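Local structure of aldehyde dehydrogenase (Bartonella henselae, 3I44) at residues Lys140-Gln145 and Gly484-Leu489; Gly89-Ile94 and Ser130-Phe135; Gln77-Thr82 and Ala214-Gly219. The protein probably oxidises aldehydes to the corresponding carboxylic acids, with NAD+ or NADP+ as the hydride acceptor. The protein carries 1 engineered substitution. One frame throughout, in Å; residues are numbered along the deposited sequence. Where two conformers were deposited one is given.

From the N terminus, contact 3 opens first, at 77-82, near the C-terminal end of helix 62-79. Contact 2 opens next and closes at 130-135, joining helices 84-100 and 117-141. Its short, mostly helical loop is nested inside the longer loop that contact 3 closes at 214-219. Contact 3 ties helix 62-79 to the loop before strand 221-223. Contact 1 opens at 140-145 and closes only at 484-489, tying the end of helix 117-141 to the C-terminal strand 489-494. Contacts 1 and 3 therefore cross, while contacts 2 and 1 follow in series. Contact 2 touches both others: Phe90 and Ile94 meet the loop of contact 3, and Phe135 meets Ile485.

Contact 1. Residues Lys140-Gln145 and Gly484-Leu489; sequences KEFSFQ and GIKEFL
Between Phe142 and Phe144, the two aromatics that meet Leu489, Ser143 OG donates to Gln145 O at 2.8 Å. The C=O...OG angle is 136°, and the donor is tilted 18° from the carbonyl plane. This bond ties the linker after helix 117-141 to the first residue of strand 145-147. No hydrogen bond crosses the contact; carbon atoms do the touching. Leu489 divides its two methyls between the rings. CD1 meets Phe142 CZ at 3.5 Å, and CD2 meets Phe144 CE2 at 4.0 Å. Phe142 and Leu489 approach from opposite directions, whereas Phe144 and Leu489 cross nearly at a right angle. The Phe142 ring swings opposite its backbone N (chi1 172°), and CZ and CE1 reach Leu489 and Lys486. The edge of Phe142 is directed at the face of Phe144, with Phe142 CE2 3.5 Å above the Phe144 ring centre. The extended chain of Lys486 brings its CE methylene to within 3.9 Å of Phe142 CE1. Leu489 N bonds back to Lys486 O, closing a type I turn from Lys486 to Leu489, which begins strand 489-494. Arg266 NH1 holds Glu487 O and Leu489 O, and Tyr159 meets the Phe142 ring edge-to-face. Strands 145-147 and 489-494 both pair antiparallel with strand 156-168. The contact lies where the Rossmann-like cofactor domain passes into the antiparallel beta arm, which in related aldehyde dehydrogenases serves oligomerisation and probably does so here.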
loop_
_atom_site.group_PDB
_atom_site.type_symbol
_atom_site.label_atom_id
_atom_site.label_comp_id
_atom_site.label_asym_id
_atom_site.label_seq_id
_atom_site.Cartn_x
_atom_site.Cartn_y
_atom_site.Cartn_z
ATOM N N LYS A 140 7.581 -6.773 22.132
ATOM C CA LYS A 140 7.149 -6.834 23.525
ATOM C C LYS A 140 6.009 -5.848 23.803
ATOM O O LYS A 140 5.126 -6.171 24.568
ATOM C CB LYS A 140 8.358 -6.681 24.474
ATOM C CG LYS A 140 9.073 -8.030 24.679
ATOM C CD LYS A 140 10.625 -7.947 24.792
ATOM C CE LYS A 140 11.141 -7.682 26.206
ATOM N NZ LYS A 140 12.639 -7.506 26.218
ATOM N N GLU A 141 5.977 -4.701 23.137
ATOM C CA GLU A 141 4.832 -3.787 23.238
ATOM C C GLU A 141 3.615 -4.120 22.360
ATOM O O GLU A 141 2.584 -3.471 22.473
ATOM C CB GLU A 141 5.271 -2.342 22.928
ATOM C CG GLU A 141 6.356 -1.801 23.896
ATOM C CD GLU A 141 5.952 -1.913 25.380
ATOM O OE1 GLU A 141 5.192 -1.034 25.872
ATOM O OE2 GLU A 141 6.389 -2.883 26.051
ATOM N N PHE A 142 3.732 -5.094 21.466
ATOM C CA PHE A 142 2.693 -5.332 20.461
ATOM C C PHE A 142 1.803 -6.438 20.930
ATOM O O PHE A 142 2.257 -7.376 21.552
ATOM C CB PHE A 142 3.356 -5.735 19.144
ATOM C CG PHE A 142 2.413 -6.178 18.083
ATOM C CD1 PHE A 142 1.652 -5.264 17.390
ATOM C CD2 PHE A 142 2.359 -7.517 17.703
ATOM C CE1 PHE A 142 0.788 -5.686 16.381
ATOM C CE2 PHE A 142 1.507 -7.936 16.711
ATOM C CZ PHE A 142 0.722 -7.008 16.042
ATOM N N SER A 143 0.529 -6.357 20.593
ATOM C CA SER A 143 -0.388 -7.473 20.829
ATOM C C SER A 143 -1.120 -7.830 19.531
ATOM O O SER A 143 -1.495 -6.937 18.789
ATOM C CB SER A 143 -1.380 -7.117 21.930
ATOM O OG SER A 143 -2.352 -8.132 21.990
ATOM N N PHE A 144 -1.336 -9.125 19.280
ATOM C CA PHE A 144 -2.026 -9.583 18.049
ATOM C C PHE A 144 -3.545 -9.356 18.065
ATOM O O PHE A 144 -4.213 -9.530 17.051
ATOM C CB PHE A 144 -1.697 -11.045 17.749
ATOM C CG PHE A 144 -0.310 -11.229 17.197
ATOM C CD1 PHE A 144 0.791 -11.298 18.049
ATOM C CD2 PHE A 144 -0.101 -11.293 15.828
ATOM C CE1 PHE A 144 2.071 -11.453 17.537
ATOM C CE2 PHE A 144 1.186 -11.453 15.309
ATOM C CZ PHE A 144 2.275 -11.525 16.173
ATOM N N GLN A 145 -4.081 -8.961 19.217
ATOM C CA GLN A 145 -5.471 -8.520 19.327
ATOM C C GLN A 145 -5.523 -7.260 20.130
ATOM O O GLN A 145 -4.803 -7.111 21.127
ATOM C CB GLN A 145 -6.353 -9.527 20.074
ATOM C CG GLN A 145 -6.240 -10.977 19.672
ATOM C CD GLN A 145 -7.352 -11.860 20.334
ATOM O OE1 GLN A 145 -8.220 -11.365 21.055
ATOM N NE2 GLN A 145 -7.303 -13.162 20.079
ATOM N N GLY A 484 7.351 -1.823 11.044
ATOM C CA GLY A 484 7.926 -2.848 10.210
ATOM C C GLY A 484 7.274 -4.193 10.432
ATOM O O GLY A 484 7.048 -4.938 9.474
ATOM N N ILE A 485 6.949 -4.483 11.696
ATOM C CA ILE A 485 6.219 -5.709 12.049
ATOM C C ILE A 485 4.840 -5.722 11.356
ATOM O O ILE A 485 4.413 -6.769 10.832
ATOM C CB ILE A 485 6.051 -5.875 13.587
ATOM C CG1 ILE A 485 7.408 -6.158 14.235
ATOM C CG2 ILE A 485 5.112 -7.037 13.901
ATOM C CD1 ILE A 485 7.489 -5.916 15.733
ATOM N N LYS A 486 4.169 -4.562 11.365
ATOM C CA LYS A 486 2.815 -4.457 10.800
ATOM C C LYS A 486 2.757 -4.565 9.269
ATOM O O LYS A 486 1.718 -4.955 8.727
ATOM C CB LYS A 486 2.094 -3.180 11.238
ATOM C CG LYS A 486 1.637 -3.280 12.674
ATOM C CD LYS A 486 1.200 -1.955 13.260
ATOM C CE LYS A 486 0.551 -2.171 14.607
ATOM N NZ LYS A 486 0.115 -0.857 15.208
ATOM N N GLU A 487 3.821 -4.197 8.568
ATOM C CA GLU A 487 3.841 -4.422 7.130
ATOM C C GLU A 487 3.685 -5.914 6.786
ATOM O O GLU A 487 3.293 -6.241 5.674
ATOM C CB GLU A 487 5.138 -3.887 6.492
ATOM C CG GLU A 487 5.345 -2.373 6.537
ATOM C CD GLU A 487 6.411 -1.901 5.530
ATOM O OE1 GLU A 487 7.511 -2.509 5.465
ATOM O OE2 GLU A 487 6.127 -0.924 4.809
ATOM N N PHE A 488 3.990 -6.821 7.715
ATOM C CA PHE A 488 3.838 -8.278 7.460
ATOM C C PHE A 488 2.541 -8.898 8.034
ATOM O O PHE A 488 2.387 -10.143 8.106
ATOM C CB PHE A 488 5.095 -9.026 7.914
ATOM C CG PHE A 488 6.301 -8.722 7.046
ATOM C CD1 PHE A 488 6.497 -9.396 5.848
ATOM C CD2 PHE A 488 7.223 -7.743 7.424
ATOM C CE1 PHE A 488 7.593 -9.082 5.029
ATOM C CE2 PHE A 488 8.324 -7.434 6.621
ATOM C CZ PHE A 488 8.505 -8.096 5.429
ATOM N N LEU A 489 1.613 -8.023 8.423
ATOM C CA LEU A 489 0.322 -8.449 9.009
ATOM C C LEU A 489 -0.844 -7.890 8.215
ATOM O O LEU A 489 -0.765 -6.767 7.747
ATOM C CB LEU A 489 0.209 -7.903 10.453
ATOM C CG LEU A 489 1.272 -8.512 11.377
ATOM C CD1 LEU A 489 1.397 -7.783 12.732
ATOM C CD2 LEU A 489 0.970 -9.994 11.554
#

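Contact 2. Residues Gly89-Ile94 and Ser130-Phe135; sequences GFVEKI and SHIRNF
Val91 and Ile132 join two helices, 84-100 and 117-141, which run in roughly opposite directions here and belong to the N-terminal helices of the aldehyde dehydrogenase fold. Their CA atoms are the nearest pair between the segments: Val91 CA and Ile132 CA are 7.6 Å apart. The interaction across the helices is purely apolar. All three residues that touch are buried. Ile132 is the shared partner and uses two branches. Its CG2 goes to Val91 and its CD1 goes to Ile94. The Val91 and Ile132 side chains lie alongside each other, pointing opposite ways. In Val91, CG1 stands anti to the backbone N (chi1 171°), which aims this methyl at Ile132. Backbone bonds keep each helix regular: Ile94 N donates to Phe90 O, and Phe135 N donates to His131 O. Charged groups lie off the interface; Lys93 forms a salt bridge with Glu96 one turn on. Further apolar partners extend the core. Ile132 also packs on Leu95, and Phe135 turns its ring to Ile183 and Pro184 of helix 174-188. Between the two segments, the closest approach is Val91 CG1 to Ile132 CG2 at 3.9 Å, with Ile94 CG2 to Ile132 CD1 looser at 4.4 Å.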
loop_
_atom_site.group_PDB
_atom_site.type_symbol
_atom_site.label_atom_id
_atom_site.label_comp_id
_atom_site.label_asym_id
_atom_site.label_seq_id
_atom_site.Cartn_x
_atom_site.Cartn_y
_atom_site.Cartn_z
ATOM N N GLY A 89 11.735 -16.035 20.964
ATOM C CA GLY A 89 12.873 -16.856 21.390
ATOM C C GLY A 89 13.793 -17.185 20.220
ATOM O O GLY A 89 15.021 -17.193 20.378
ATOM N N PHE A 90 13.223 -17.459 19.043
ATOM C CA PHE A 90 14.076 -17.643 17.868
ATOM C C PHE A 90 14.853 -16.385 17.489
ATOM O O PHE A 90 16.016 -16.459 17.119
ATOM C CB PHE A 90 13.289 -18.130 16.655
ATOM C CG PHE A 90 12.980 -19.605 16.692
ATOM C CD1 PHE A 90 14.005 -20.550 16.520
ATOM C CD2 PHE A 90 11.678 -20.049 16.876
ATOM C CE1 PHE A 90 13.732 -21.908 16.554
ATOM C CE2 PHE A 90 11.390 -21.422 16.901
ATOM C CZ PHE A 90 12.410 -22.347 16.729
ATOM N N VAL A 91 14.197 -15.244 17.544
ATOM C CA VAL A 91 14.859 -13.967 17.214
ATOM C C VAL A 91 15.971 -13.608 18.215
ATOM O O VAL A 91 17.036 -13.124 17.843
ATOM C CB VAL A 91 13.820 -12.850 17.074
ATOM C CG1 VAL A 91 14.505 -11.427 16.960
ATOM C CG2 VAL A 91 12.954 -13.175 15.849
ATOM N N GLU A 92 15.752 -13.918 19.483
ATOM C CA GLU A 92 16.823 -13.729 20.474
ATOM C C GLU A 92 18.004 -14.644 20.195
ATOM O O GLU A 92 19.154 -14.236 20.319
ATOM C CB GLU A 92 16.257 -13.814 21.906
ATOM C CG GLU A 92 15.269 -12.591 22.177
ATOM C CD GLU A 92 14.903 -12.415 23.666
ATOM O OE1 GLU A 92 15.180 -13.360 24.474
ATOM O OE2 GLU A 92 14.367 -11.330 24.034
ATOM N N LYS A 93 17.720 -15.873 19.792
ATOM C CA LYS A 93 18.761 -16.822 19.426
ATOM C C LYS A 93 19.531 -16.357 18.172
ATOM O O LYS A 93 20.761 -16.404 18.121
ATOM C CB LYS A 93 18.148 -18.208 19.206
ATOM C CG LYS A 93 19.181 -19.353 19.015
ATOM C CD LYS A 93 20.288 -19.239 20.088
ATOM C CE LYS A 93 20.711 -20.544 20.690
ATOM N NZ LYS A 93 21.216 -20.297 22.089
ATOM N N ILE A 94 18.799 -15.829 17.196
ATOM C CA ILE A 94 19.406 -15.290 16.003
ATOM C C ILE A 94 20.368 -14.152 16.382
ATOM O O ILE A 94 21.467 -14.101 15.887
ATOM C CB ILE A 94 18.330 -14.806 15.016
ATOM C CG1 ILE A 94 17.630 -16.016 14.356
ATOM C CG2 ILE A 94 18.955 -13.820 13.956
ATOM C CD1 ILE A 94 16.324 -15.612 13.542
ATOM N N SER A 130 21.341 -3.677 15.944
ATOM C CA SER A 130 20.475 -2.613 16.461
ATOM C C SER A 130 19.022 -2.758 15.973
ATOM O O SER A 130 18.064 -2.569 16.732
ATOM C CB SER A 130 21.023 -1.246 16.077
ATOM O OG SER A 130 20.119 -0.234 16.448
ATOM N N HIS A 131 18.843 -3.101 14.706
ATOM C CA HIS A 131 17.492 -3.362 14.191
ATOM C C HIS A 131 16.856 -4.573 14.884
ATOM O O HIS A 131 15.723 -4.503 15.302
ATOM C CB HIS A 131 17.504 -3.586 12.685
ATOM C CG HIS A 131 17.853 -2.363 11.899
ATOM N ND1 HIS A 131 17.573 -1.095 12.346
ATOM C CD2 HIS A 131 18.404 -2.219 10.676
ATOM C CE1 HIS A 131 17.972 -0.216 11.443
ATOM N NE2 HIS A 131 18.470 -0.875 10.418
ATOM N N ILE A 132 17.591 -5.660 15.023
ATOM C CA ILE A 132 17.079 -6.818 15.705
ATOM C C ILE A 132 16.575 -6.432 17.099
ATOM O O ILE A 132 15.445 -6.762 17.451
ATOM C CB ILE A 132 18.114 -7.951 15.816
ATOM C CG1 ILE A 132 18.416 -8.526 14.421
ATOM C CG2 ILE A 132 17.527 -9.021 16.706
ATOM C CD1 ILE A 132 19.608 -9.433 14.312
ATOM N N ARG A 133 17.393 -5.731 17.872
ATOM C CA ARG A 133 17.001 -5.316 19.231
ATOM C C ARG A 133 15.772 -4.410 19.236
ATOM O O ARG A 133 14.952 -4.493 20.155
ATOM C CB ARG A 133 18.159 -4.599 19.958
ATOM C CG ARG A 133 19.388 -5.483 20.189
ATOM C CD ARG A 133 20.441 -4.827 21.116
ATOM N NE ARG A 133 20.613 -3.419 20.799
ATOM C CZ ARG A 133 21.538 -2.960 19.980
ATOM N NH1 ARG A 133 22.402 -3.801 19.419
ATOM N NH2 ARG A 133 21.572 -1.663 19.708
ATOM N N ASN A 134 15.683 -3.520 18.253
ATOM C CA ASN A 134 14.550 -2.623 18.186
ATOM C C ASN A 134 13.229 -3.352 17.817
ATOM O O ASN A 134 12.147 -2.972 18.300
ATOM C CB ASN A 134 14.847 -1.438 17.289
ATOM C CG ASN A 134 15.787 -0.421 17.953
ATOM O OD1 ASN A 134 15.674 -0.124 19.131
ATOM N ND2 ASN A 134 16.679 0.135 17.174
ATOM N N PHE A 135 13.327 -4.411 17.010
ATOM C CA PHE A 135 12.172 -5.281 16.746
ATOM C C PHE A 135 11.756 -6.038 18.027
ATOM O O PHE A 135 10.591 -6.135 18.337
ATOM C CB PHE A 135 12.476 -6.296 15.629
ATOM C CG PHE A 135 12.482 -5.675 14.244
ATOM C CD1 PHE A 135 11.364 -5.009 13.768
ATOM C CD2 PHE A 135 13.592 -5.727 13.457
ATOM C CE1 PHE A 135 11.362 -4.458 12.510
ATOM C CE2 PHE A 135 13.596 -5.151 12.205
ATOM C CZ PHE A 135 12.492 -4.520 11.732
#

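Contact 3. Residues Gln77-Thr82 and Ala214-Gly219; sequences QTWKTT and AALPSG
Trp79, near the C-terminal end of helix 62-79, faces Pro217 with 7.9 Å between Trp79 CA and Pro217 CA, and the loop carrying Pro217 leaves helix 202-213 through a Schellman motif in which Ala215 has a positive phi of 61°. The contact joins this part of the helix to the loop before strand 221-223. The side chains meet through the six-membered part of the indole. The Pro217 and Trp79 side chains run at about a right angle, with Pro217 CD 3.8 Å from Trp79 CZ3. Pro217 CG is 4.0 Å from Trp79 CE3. Leu216 also crosses nearly perpendicularly and sets CD1 3.9 Å from Trp79 CH2. With chi1 at 178°, the indole of Trp79 extends opposite the backbone N and reaches both residues. Leu186 of helix 174-188 touches Trp79 and Leu216 as well, and Arg87 of helix 84-100 also touches Trp79. A type I turn runs from Trp79 to Thr82. Trp79 O accepts from both Thr82 N and Thr82 OG1. Arg87 NE bonds to the same hydroxyl. Thr82 OG1 lies 4.1 Å above the indole plane of Trp79, offset toward the rim. Its bond to Trp79 O is 2.7 Å long, in the carbonyl plane, with a C=O...OG1 angle of 155°.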
loop_
_atom_site.group_PDB
_atom_site.type_symbol
_atom_site.label_atom_id
_atom_site.label_comp_id
_atom_site.label_asym_id
_atom_site.label_seq_id
_atom_site.Cartn_x
_atom_site.Cartn_y
_atom_site.Cartn_z
ATOM N N GLN A 77 2.014 -23.413 7.176
ATOM C CA GLN A 77 0.908 -24.101 7.814
ATOM C C GLN A 77 1.171 -24.387 9.301
ATOM O O GLN A 77 0.258 -24.297 10.120
ATOM C CB GLN A 77 0.579 -25.388 7.024
ATOM C CG GLN A 77 0.027 -25.092 5.590
ATOM C CD GLN A 77 -1.186 -24.140 5.607
ATOM O OE1 GLN A 77 -2.155 -24.378 6.346
ATOM N NE2 GLN A 77 -1.135 -23.057 4.817
ATOM N N THR A 78 2.408 -24.699 9.667
ATOM C CA THR A 78 2.736 -24.931 11.089
ATOM C C THR A 78 3.426 -23.737 11.767
ATOM O O THR A 78 3.224 -23.532 12.956
ATOM C CB THR A 78 3.623 -26.163 11.270
ATOM O OG1 THR A 78 4.722 -26.075 10.358
ATOM C CG2 THR A 78 2.837 -27.437 11.007
ATOM N N TRP A 79 4.220 -22.955 11.020
ATOM C CA TRP A 79 4.905 -21.763 11.571
ATOM C C TRP A 79 3.921 -20.672 12.044
ATOM O O TRP A 79 4.161 -19.999 13.055
ATOM C CB TRP A 79 5.922 -21.188 10.549
ATOM C CG TRP A 79 6.635 -19.946 10.993
ATOM C CD1 TRP A 79 6.434 -18.690 10.521
ATOM C CD2 TRP A 79 7.613 -19.831 12.032
ATOM N NE1 TRP A 79 7.235 -17.798 11.169
ATOM C CE2 TRP A 79 7.970 -18.470 12.115
ATOM C CE3 TRP A 79 8.232 -20.748 12.901
ATOM C CZ2 TRP A 79 8.937 -17.991 13.031
ATOM C CZ3 TRP A 79 9.198 -20.272 13.808
ATOM C CH2 TRP A 79 9.537 -18.911 13.859
ATOM N N LYS A 80 2.817 -20.503 11.315
ATOM C CA LYS A 80 1.780 -19.529 11.694
ATOM C C LYS A 80 1.076 -19.844 13.026
ATOM O O LYS A 80 0.467 -18.969 13.601
ATOM C CB LYS A 80 0.736 -19.343 10.567
ATOM C CG LYS A 80 -0.292 -20.469 10.450
ATOM C CD LYS A 80 -1.191 -20.309 9.213
ATOM C CE LYS A 80 -2.482 -21.147 9.289
ATOM N NZ LYS A 80 -2.246 -22.635 9.211
ATOM N N THR A 81 1.199 -21.068 13.521
ATOM C CA THR A 81 0.620 -21.445 14.805
ATOM C C THR A 81 1.597 -21.406 15.986
ATOM O O THR A 81 1.193 -21.676 17.118
ATOM C CB THR A 81 0.015 -22.863 14.732
ATOM O OG1 THR A 81 1.065 -23.834 14.699
ATOM C CG2 THR A 81 -0.865 -23.009 13.501
ATOM N N THR A 82 2.865 -21.072 15.751
ATOM C CA THR A 82 3.813 -20.888 16.866
ATOM C C THR A 82 3.361 -19.661 17.676
ATOM O O THR A 82 2.724 -18.747 17.138
ATOM C CB THR A 82 5.209 -20.670 16.380
ATOM O OG1 THR A 82 5.195 -19.560 15.464
ATOM C CG2 THR A 82 5.760 -21.959 15.693
ATOM N N ALA A 214 20.522 -21.253 14.441
ATOM C CA ALA A 214 19.427 -20.931 15.371
ATOM C C ALA A 214 18.312 -21.980 15.367
ATOM O O ALA A 214 17.370 -21.874 16.144
ATOM C CB ALA A 214 18.844 -19.538 15.051
ATOM N N ALA A 215 18.412 -22.975 14.479
ATOM C CA ALA A 215 17.438 -24.056 14.374
ATOM C C ALA A 215 16.027 -23.575 14.024
ATOM O O ALA A 215 15.042 -24.173 14.394
ATOM C CB ALA A 215 17.427 -24.944 15.658
ATOM N N LEU A 216 15.947 -22.507 13.249
ATOM C CA LEU A 216 14.680 -22.059 12.705
ATOM C C LEU A 216 14.094 -23.222 11.885
ATOM O O LEU A 216 14.823 -23.844 11.108
ATOM C CB LEU A 216 14.929 -20.818 11.832
ATOM C CG LEU A 216 13.816 -19.826 11.599
ATOM C CD1 LEU A 216 13.333 -19.155 12.908
ATOM C CD2 LEU A 216 14.294 -18.841 10.567
ATOM N N PRO A 217 12.789 -23.544 12.066
ATOM C CA PRO A 217 12.194 -24.695 11.389
ATOM C C PRO A 217 12.344 -24.672 9.877
ATOM O O PRO A 217 12.308 -23.601 9.231
ATOM C CB PRO A 217 10.719 -24.606 11.766
ATOM C CG PRO A 217 10.693 -23.874 13.029
ATOM C CD PRO A 217 11.805 -22.867 12.926
ATOM N N SER A 218 12.521 -25.856 9.319
ATOM C CA SER A 218 12.701 -26.016 7.882
ATOM C C SER A 218 11.638 -25.312 7.028
ATOM O O SER A 218 10.432 -25.493 7.201
ATOM C CB SER A 218 12.748 -27.518 7.557
ATOM O OG SER A 218 13.859 -28.102 8.229
ATOM N N GLY A 219 12.088 -24.492 6.099
ATOM C CA GLY A 219 11.186 -23.853 5.145
ATOM C C GLY A 219 10.687 -22.476 5.567
ATOM O O GLY A 219 10.088 -21.741 4.742
#